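Local coordinates for protein endonuclease and methylase LlaGI (Lactococcus lactis, PDB 5FFJ) that recognises a specific DNA sequence and, as a Type ISP restriction-modification enzyme, combines methyltransferase, helicase-like ATPase and nuclease activities, the nuclease being deleted here, at residues Pro1333-Tyr1339 and Ser1389-Leu1393; His1245-Tyr1249 and Ile1396-Phe1402. All blocks are in the same frame, centred on the assembly; numbering follows the deposited sequence.

Contact 1 of 2, residues Pro1333-Tyr1339 and Ser1389-Leu1393; sequences PERAYEY and SMRTL
Y1339 and L1393 each lose 89 Å² to this contact and M1390 85 Å², out of 492 Å² in all; these three side chains organise the meeting of a loop with a helix. Residues 1389-1393 are a turn from within helix 1377-1398. Residues 1333-1339 link strand 1327-1330 to strand 1340-1341: P1333 is extended (-62/127), 1334-1336 take helical angles, and Y1339 is extended again (-71/112). Tight turns result, with A1336 N hydrogen-bonded to P1333 O at 3.2 Å and E1338 N to R1335 O at 2.9 Å. The segments are closest at A1336 and M1390, 5.1 Å between CA atoms. M1390, curled in an mmm rotamer, sets SD 3.9 Å from P1333 CB, 3.6 Å from A1336 CB and 3.5 Å from R1335 CG. The connection between the two strands thus packs against helix 1377-1398 in the Type ISP C-terminal specificity domain, the part of the enzyme thought to read the DNA target, with A1336 also touching I1347 of helix 1346-1353, and P1333 and M1390 also touching W1293. L1393 (mt) points toward the loop; its CD1 is 3.6 Å from R1335 O, its CD2 3.8 Å from Y1339 N, and its CB lies under one face of the R1335 guanidinium, 3.8 Å from NH2. Y1339 (chi1 t) lays its ring over T1392 in a CH-pi contact, T1392 CB being 4.2 Å from the ring centroid, while S1389 OG meets the ring edge 3.3 Å from Y1339 CD2. The T1392 hydroxyl is engaged elsewhere, with V1388 O and H1284.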
loop_
_atom_site.group_PDB
_atom_site.type_symbol
_atom_site.label_atom_id
_atom_site.label_comp_id
_atom_site.label_asym_id
_atom_site.label_seq_id
_atom_site.Cartn_x
_atom_site.Cartn_y
_atom_site.Cartn_z
ATOM N N PRO A 1333 27.778 -28.989 13.909
ATOM C CA PRO A 1333 27.109 -29.211 15.198
ATOM C C PRO A 1333 25.861 -28.346 15.348
ATOM O O PRO A 1333 25.929 -27.129 15.170
ATOM C CB PRO A 1333 28.174 -28.821 16.232
ATOM C CG PRO A 1333 29.471 -28.909 15.509
ATOM C CD PRO A 1333 29.170 -28.540 14.085
ATOM N N GLU A 1334 24.736 -28.971 15.670
ATOM C CA GLU A 1334 23.465 -28.264 15.726
ATOM C C GLU A 1334 23.403 -27.273 16.887
ATOM O O GLU A 1334 22.585 -26.353 16.874
ATOM C CB GLU A 1334 22.311 -29.263 15.832
ATOM C CG GLU A 1334 22.141 -30.139 14.597
ATOM C CD GLU A 1334 21.064 -31.194 14.765
ATOM O OE1 GLU A 1334 20.764 -31.901 13.780
ATOM O OE2 GLU A 1334 20.515 -31.315 15.881
ATOM N N ARG A 1335 24.265 -27.448 17.885
ATOM C CA ARG A 1335 24.237 -26.572 19.053
ATOM C C ARG A 1335 24.893 -25.224 18.760
ATOM O O ARG A 1335 24.716 -24.266 19.512
ATOM C CB ARG A 1335 24.920 -27.239 20.254
ATOM C CG ARG A 1335 26.446 -27.137 20.281
ATOM C CD ARG A 1335 27.009 -27.437 21.663
ATOM N NE ARG A 1335 26.478 -26.529 22.680
ATOM C CZ ARG A 1335 27.175 -26.032 23.700
ATOM N NH1 ARG A 1335 28.456 -26.343 23.865
ATOM N NH2 ARG A 1335 26.586 -25.215 24.562
ATOM N N ALA A 1336 25.661 -25.158 17.677
ATOM C CA ALA A 1336 26.335 -23.921 17.295
ATOM C C ALA A 1336 25.322 -22.815 17.010
ATOM O O ALA A 1336 25.646 -21.628 17.075
ATOM C CB ALA A 1336 27.217 -24.153 16.081
ATOM N N TYR A 1337 24.094 -23.213 16.697
ATOM C CA TYR A 1337 23.031 -22.264 16.393
ATOM C C TYR A 1337 22.413 -21.686 17.664
ATOM O O TYR A 1337 21.503 -20.857 17.600
ATOM C CB TYR A 1337 21.956 -22.939 15.543
ATOM C CG TYR A 1337 22.452 -23.386 14.186
ATOM C CD1 TYR A 1337 23.223 -24.532 14.047
ATOM C CD2 TYR A 1337 22.145 -22.662 13.043
ATOM C CE1 TYR A 1337 23.680 -24.940 12.808
ATOM C CE2 TYR A 1337 22.593 -23.063 11.801
ATOM C CZ TYR A 1337 23.358 -24.202 11.688
ATOM O OH TYR A 1337 23.804 -24.606 10.449
ATOM N N GLU A 1338 22.910 -22.123 18.817
ATOM C CA GLU A 1338 22.446 -21.594 20.095
ATOM C C GLU A 1338 23.067 -20.227 20.368
ATOM O O GLU A 1338 22.476 -19.402 21.061
ATOM C CB GLU A 1338 22.772 -22.559 21.237
ATOM C CG GLU A 1338 22.016 -23.877 21.166
ATOM C CD GLU A 1338 22.352 -24.813 22.312
ATOM O OE1 GLU A 1338 23.096 -24.397 23.225
ATOM O OE2 GLU A 1338 21.869 -25.965 22.301
ATOM N N TYR A 1339 24.259 -19.991 19.825
ATOM C CA TYR A 1339 24.894 -18.683 19.958
ATOM C C TYR A 1339 24.158 -17.667 19.104
ATOM O O TYR A 1339 24.201 -17.730 17.875
ATOM C CB TYR A 1339 26.369 -18.727 19.561
ATOM C CG TYR A 1339 27.022 -17.361 19.596
ATOM C CD1 TYR A 1339 26.971 -16.579 20.744
ATOM C CD2 TYR A 1339 27.681 -16.850 18.485
ATOM C CE1 TYR A 1339 27.556 -15.330 20.786
ATOM C CE2 TYR A 1339 28.273 -15.596 18.519
ATOM C CZ TYR A 1339 28.206 -14.843 19.674
ATOM O OH TYR A 1339 28.790 -13.597 19.724
ATOM N N SER A 1389 30.995 -19.643 17.264
ATOM C CA SER A 1389 29.763 -19.986 17.965
ATOM C C SER A 1389 29.995 -21.061 19.027
ATOM O O SER A 1389 29.607 -20.895 20.184
ATOM C CB SER A 1389 28.703 -20.459 16.970
ATOM O OG SER A 1389 28.037 -19.364 16.366
ATOM N N MET A 1390 30.624 -22.162 18.627
ATOM C CA MET A 1390 30.898 -23.262 19.547
ATOM C C MET A 1390 31.798 -22.807 20.686
ATOM O O MET A 1390 31.571 -23.149 21.848
ATOM C CB MET A 1390 31.551 -24.433 18.811
ATOM C CG MET A 1390 30.646 -25.114 17.803
ATOM S SD MET A 1390 29.224 -25.922 18.557
ATOM C CE MET A 1390 30.021 -27.211 19.513
ATOM N N ARG A 1391 32.822 -22.031 20.347
ATOM C CA ARG A 1391 33.788 -21.572 21.336
ATOM C C ARG A 1391 33.167 -20.581 22.317
ATOM O O ARG A 1391 33.477 -20.611 23.508
ATOM C CB ARG A 1391 34.998 -20.938 20.644
ATOM C CG ARG A 1391 36.056 -20.390 21.595
ATOM C CD ARG A 1391 36.596 -21.471 22.519
ATOM N NE ARG A 1391 37.605 -20.955 23.439
ATOM C CZ ARG A 1391 38.046 -21.610 24.508
ATOM N NH1 ARG A 1391 38.966 -21.061 25.289
ATOM N NH2 ARG A 1391 37.566 -22.810 24.802
ATOM N N THR A 1392 32.294 -19.710 21.820
ATOM C CA THR A 1392 31.679 -18.684 22.655
ATOM C C THR A 1392 30.832 -19.317 23.753
ATOM O O THR A 1392 30.901 -18.915 24.915
ATOM C CB THR A 1392 30.799 -17.731 21.822
ATOM O OG1 THR A 1392 31.578 -17.150 20.772
ATOM C CG2 THR A 1392 30.233 -16.617 22.686
ATOM N N LEU A 1393 30.040 -20.313 23.376
ATOM C CA LEU A 1393 29.160 -20.992 24.319
ATOM C C LEU A 1393 29.974 -21.682 25.408
ATOM O O LEU A 1393 29.604 -21.646 26.582
ATOM C CB LEU A 1393 28.277 -22.003 23.588
ATOM C CG LEU A 1393 27.392 -21.408 22.490
ATOM C CD1 LEU A 1393 27.091 -22.449 21.428
ATOM C CD2 LEU A 1393 26.107 -20.860 23.083
#

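Contact 2 of 2, residues His1245-Tyr1249 and Ile1396-Phe1402; sequences HSSAY and IEELPEF
The start of one helix meets the end of another: residues 1245-1249 run from a turn into the first turn of helix 1247-1252, and residues 1396-1402 leave the end of helix 1377-1398 and become extended from L1399 (-73/144) to F1402 (-71/109). CA atoms pair at both ends of the contact, H1245 with I1396 at 6.3 Å and A1248 with F1402 at 6.4 Å. S1246 is the N-cap of the short helix: with chi1 t, its OG accepts from Y1249 N at 3.3 Å. No hydrogen bond crosses between the segments; 357 Å² is buried, with F1402 (76 Å²) and I1396 (65 Å²) the most covered. I1396 (mt) puts CG2 3.5 Å from H1245 O and 3.4 Å from S1247 OG, and its CD1 reaches the edge of the H1245 ring, 3.9 Å from CD2; H1245 ND1 is hydrogen-bonded to Y1241 O. L1399 CD1 rests 3.9 Å from S1246 CB, with Y1273 and I1276 of helix 1270-1285 also against this leucine. F1402 (chi1 t) brings CB to 3.6 Å from A1248 CB and CE1 to 4.0 Å from Y1249 CD1, near the edge of the tyrosine ring, whose OH shares hydrogen bonds with Y1040 OH and R1263 O. I1396, L1399 and F1402 thus follow the N-cap turn in succession, the packing of a C-terminal tail across a capped helix start in the predicted specificity region.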
loop_
_atom_site.group_PDB
_atom_site.type_symbol
_atom_site.label_atom_id
_atom_site.label_comp_id
_atom_site.label_asym_id
_atom_site.label_seq_id
_atom_site.Cartn_x
_atom_site.Cartn_y
_atom_site.Cartn_z
ATOM N N HIS A 1245 28.009 -11.318 29.182
ATOM C CA HIS A 1245 27.820 -12.655 28.625
ATOM C C HIS A 1245 27.289 -13.647 29.661
ATOM O O HIS A 1245 26.884 -14.758 29.313
ATOM C CB HIS A 1245 29.134 -13.177 28.042
ATOM C CG HIS A 1245 29.415 -12.691 26.655
ATOM N ND1 HIS A 1245 30.171 -11.568 26.396
ATOM C CD2 HIS A 1245 29.038 -13.175 25.446
ATOM C CE1 HIS A 1245 30.252 -11.383 25.091
ATOM N NE2 HIS A 1245 29.572 -12.344 24.492
ATOM N N SER A 1246 27.289 -13.247 30.929
ATOM C CA SER A 1246 26.784 -14.101 32.001
ATOM C C SER A 1246 25.320 -14.469 31.778
ATOM O O SER A 1246 24.469 -13.595 31.635
ATOM C CB SER A 1246 26.942 -13.409 33.355
ATOM O OG SER A 1246 26.227 -14.097 34.367
ATOM N N SER A 1247 25.037 -15.767 31.748
ATOM C CA SER A 1247 23.681 -16.248 31.513
ATOM C C SER A 1247 22.737 -15.833 32.636
ATOM O O SER A 1247 21.605 -15.420 32.382
ATOM C CB SER A 1247 23.674 -17.770 31.365
ATOM O OG SER A 1247 24.488 -18.181 30.281
ATOM N N ALA A 1248 23.204 -15.949 33.876
ATOM C CA ALA A 1248 22.394 -15.599 35.037
ATOM C C ALA A 1248 22.051 -14.114 35.023
ATOM O O ALA A 1248 20.911 -13.722 35.287
ATOM C CB ALA A 1248 23.122 -15.960 36.318
ATOM N N TYR A 1249 23.050 -13.295 34.718
ATOM C CA TYR A 1249 22.861 -11.856 34.613
ATOM C C TYR A 1249 21.788 -11.534 33.576
ATOM O O TYR A 1249 20.835 -10.807 33.861
ATOM C CB TYR A 1249 24.181 -11.172 34.248
ATOM C CG TYR A 1249 24.072 -9.673 34.074
ATOM C CD1 TYR A 1249 24.140 -8.821 35.168
ATOM C CD2 TYR A 1249 23.907 -9.112 32.817
ATOM C CE1 TYR A 1249 24.041 -7.451 35.014
ATOM C CE2 TYR A 1249 23.807 -7.743 32.654
ATOM C CZ TYR A 1249 23.874 -6.918 33.754
ATOM O OH TYR A 1249 23.775 -5.555 33.596
ATOM N N ILE A 1396 31.033 -19.049 27.726
ATOM C CA ILE A 1396 29.900 -18.583 28.526
ATOM C C ILE A 1396 29.580 -19.574 29.648
ATOM O O ILE A 1396 28.937 -19.222 30.638
ATOM C CB ILE A 1396 28.648 -18.355 27.643
ATOM C CG1 ILE A 1396 28.848 -17.121 26.764
ATOM C CG2 ILE A 1396 27.391 -18.164 28.498
ATOM C CD1 ILE A 1396 27.737 -16.876 25.754
ATOM N N GLU A 1397 30.039 -20.812 29.499
ATOM C CA GLU A 1397 29.815 -21.828 30.520
ATOM C C GLU A 1397 30.968 -21.882 31.524
ATOM O O GLU A 1397 30.853 -22.509 32.579
ATOM C CB GLU A 1397 29.614 -23.195 29.866
ATOM C CG GLU A 1397 28.331 -23.279 29.029
ATOM C CD GLU A 1397 27.339 -24.340 29.501
ATOM O OE1 GLU A 1397 27.585 -25.015 30.526
ATOM O OE2 GLU A 1397 26.296 -24.495 28.831
ATOM N N GLU A 1398 32.072 -21.216 31.200
ATOM C CA GLU A 1398 33.231 -21.192 32.088
ATOM C C GLU A 1398 33.158 -20.084 33.136
ATOM O O GLU A 1398 33.701 -20.236 34.229
ATOM C CB GLU A 1398 34.524 -21.022 31.289
ATOM C CG GLU A 1398 34.891 -22.212 30.435
ATOM C CD GLU A 1398 36.180 -21.991 29.671
ATOM O OE1 GLU A 1398 37.049 -21.249 30.181
ATOM O OE2 GLU A 1398 36.321 -22.551 28.563
ATOM N N LEU A 1399 32.501 -18.970 32.816
ATOM C CA LEU A 1399 32.570 -17.807 33.699
ATOM C C LEU A 1399 31.726 -18.074 34.948
ATOM O O LEU A 1399 30.681 -18.715 34.867
ATOM C CB LEU A 1399 32.148 -16.507 32.972
ATOM C CG LEU A 1399 30.703 -16.106 32.651
ATOM C CD1 LEU A 1399 30.560 -14.579 32.624
ATOM C CD2 LEU A 1399 30.264 -16.711 31.334
ATOM N N PRO A 1400 32.196 -17.587 36.109
ATOM C CA PRO A 1400 31.820 -18.062 37.449
ATOM C C PRO A 1400 30.334 -18.044 37.788
ATOM O O PRO A 1400 29.513 -17.501 37.052
ATOM C CB PRO A 1400 32.555 -17.090 38.382
ATOM C CG PRO A 1400 33.591 -16.447 37.553
ATOM C CD PRO A 1400 33.027 -16.374 36.189
ATOM N N GLU A 1401 30.011 -18.644 38.930
ATOM C CA GLU A 1401 28.663 -18.584 39.475
ATOM C C GLU A 1401 28.373 -17.147 39.878
ATOM O O GLU A 1401 29.181 -16.497 40.543
ATOM C CB GLU A 1401 28.506 -19.530 40.672
ATOM C CG GLU A 1401 27.097 -20.080 40.849
ATOM C CD GLU A 1401 26.836 -20.576 42.259
ATOM O OE1 GLU A 1401 26.442 -21.751 42.417
ATOM O OE2 GLU A 1401 27.017 -19.787 43.209
ATOM N N PHE A 1402 27.212 -16.658 39.460
ATOM C CA PHE A 1402 26.842 -15.260 39.637
ATOM C C PHE A 1402 26.551 -14.921 41.100
ATOM O O PHE A 1402 25.539 -15.351 41.656
ATOM C CB PHE A 1402 25.626 -14.943 38.764
ATOM C CG PHE A 1402 25.158 -13.518 38.863
ATOM C CD1 PHE A 1402 25.758 -12.526 38.107
ATOM C CD2 PHE A 1402 24.115 -13.172 39.706
ATOM C CE1 PHE A 1402 25.331 -11.214 38.194
ATOM C CE2 PHE A 1402 23.684 -11.862 39.796
ATOM C CZ PHE A 1402 24.292 -10.883 39.038
#

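How the contacts relate
Both contacts use helix 1377-1398, contact 1 in its C-terminal half and contact 2 at its end and in the tail beyond; their centres are 16 Å apart. Each is partly buried, but contact 1 buries more surface and lies nearer the bound DNA, its nearest atom about 11 Å away against about 17 Å. A loop between strands meets the helix in contact 1, through methionine sulphur, an arginine face and a CH-pi contact; contact 2 sets aliphatic and aromatic groups against a capped helix start. Helix 1270-1285 touches both, at T1392 and at L1399. A weak, long ion pair, R1391 NH2 to E1398 OE2 at 4.0 Å, spans them.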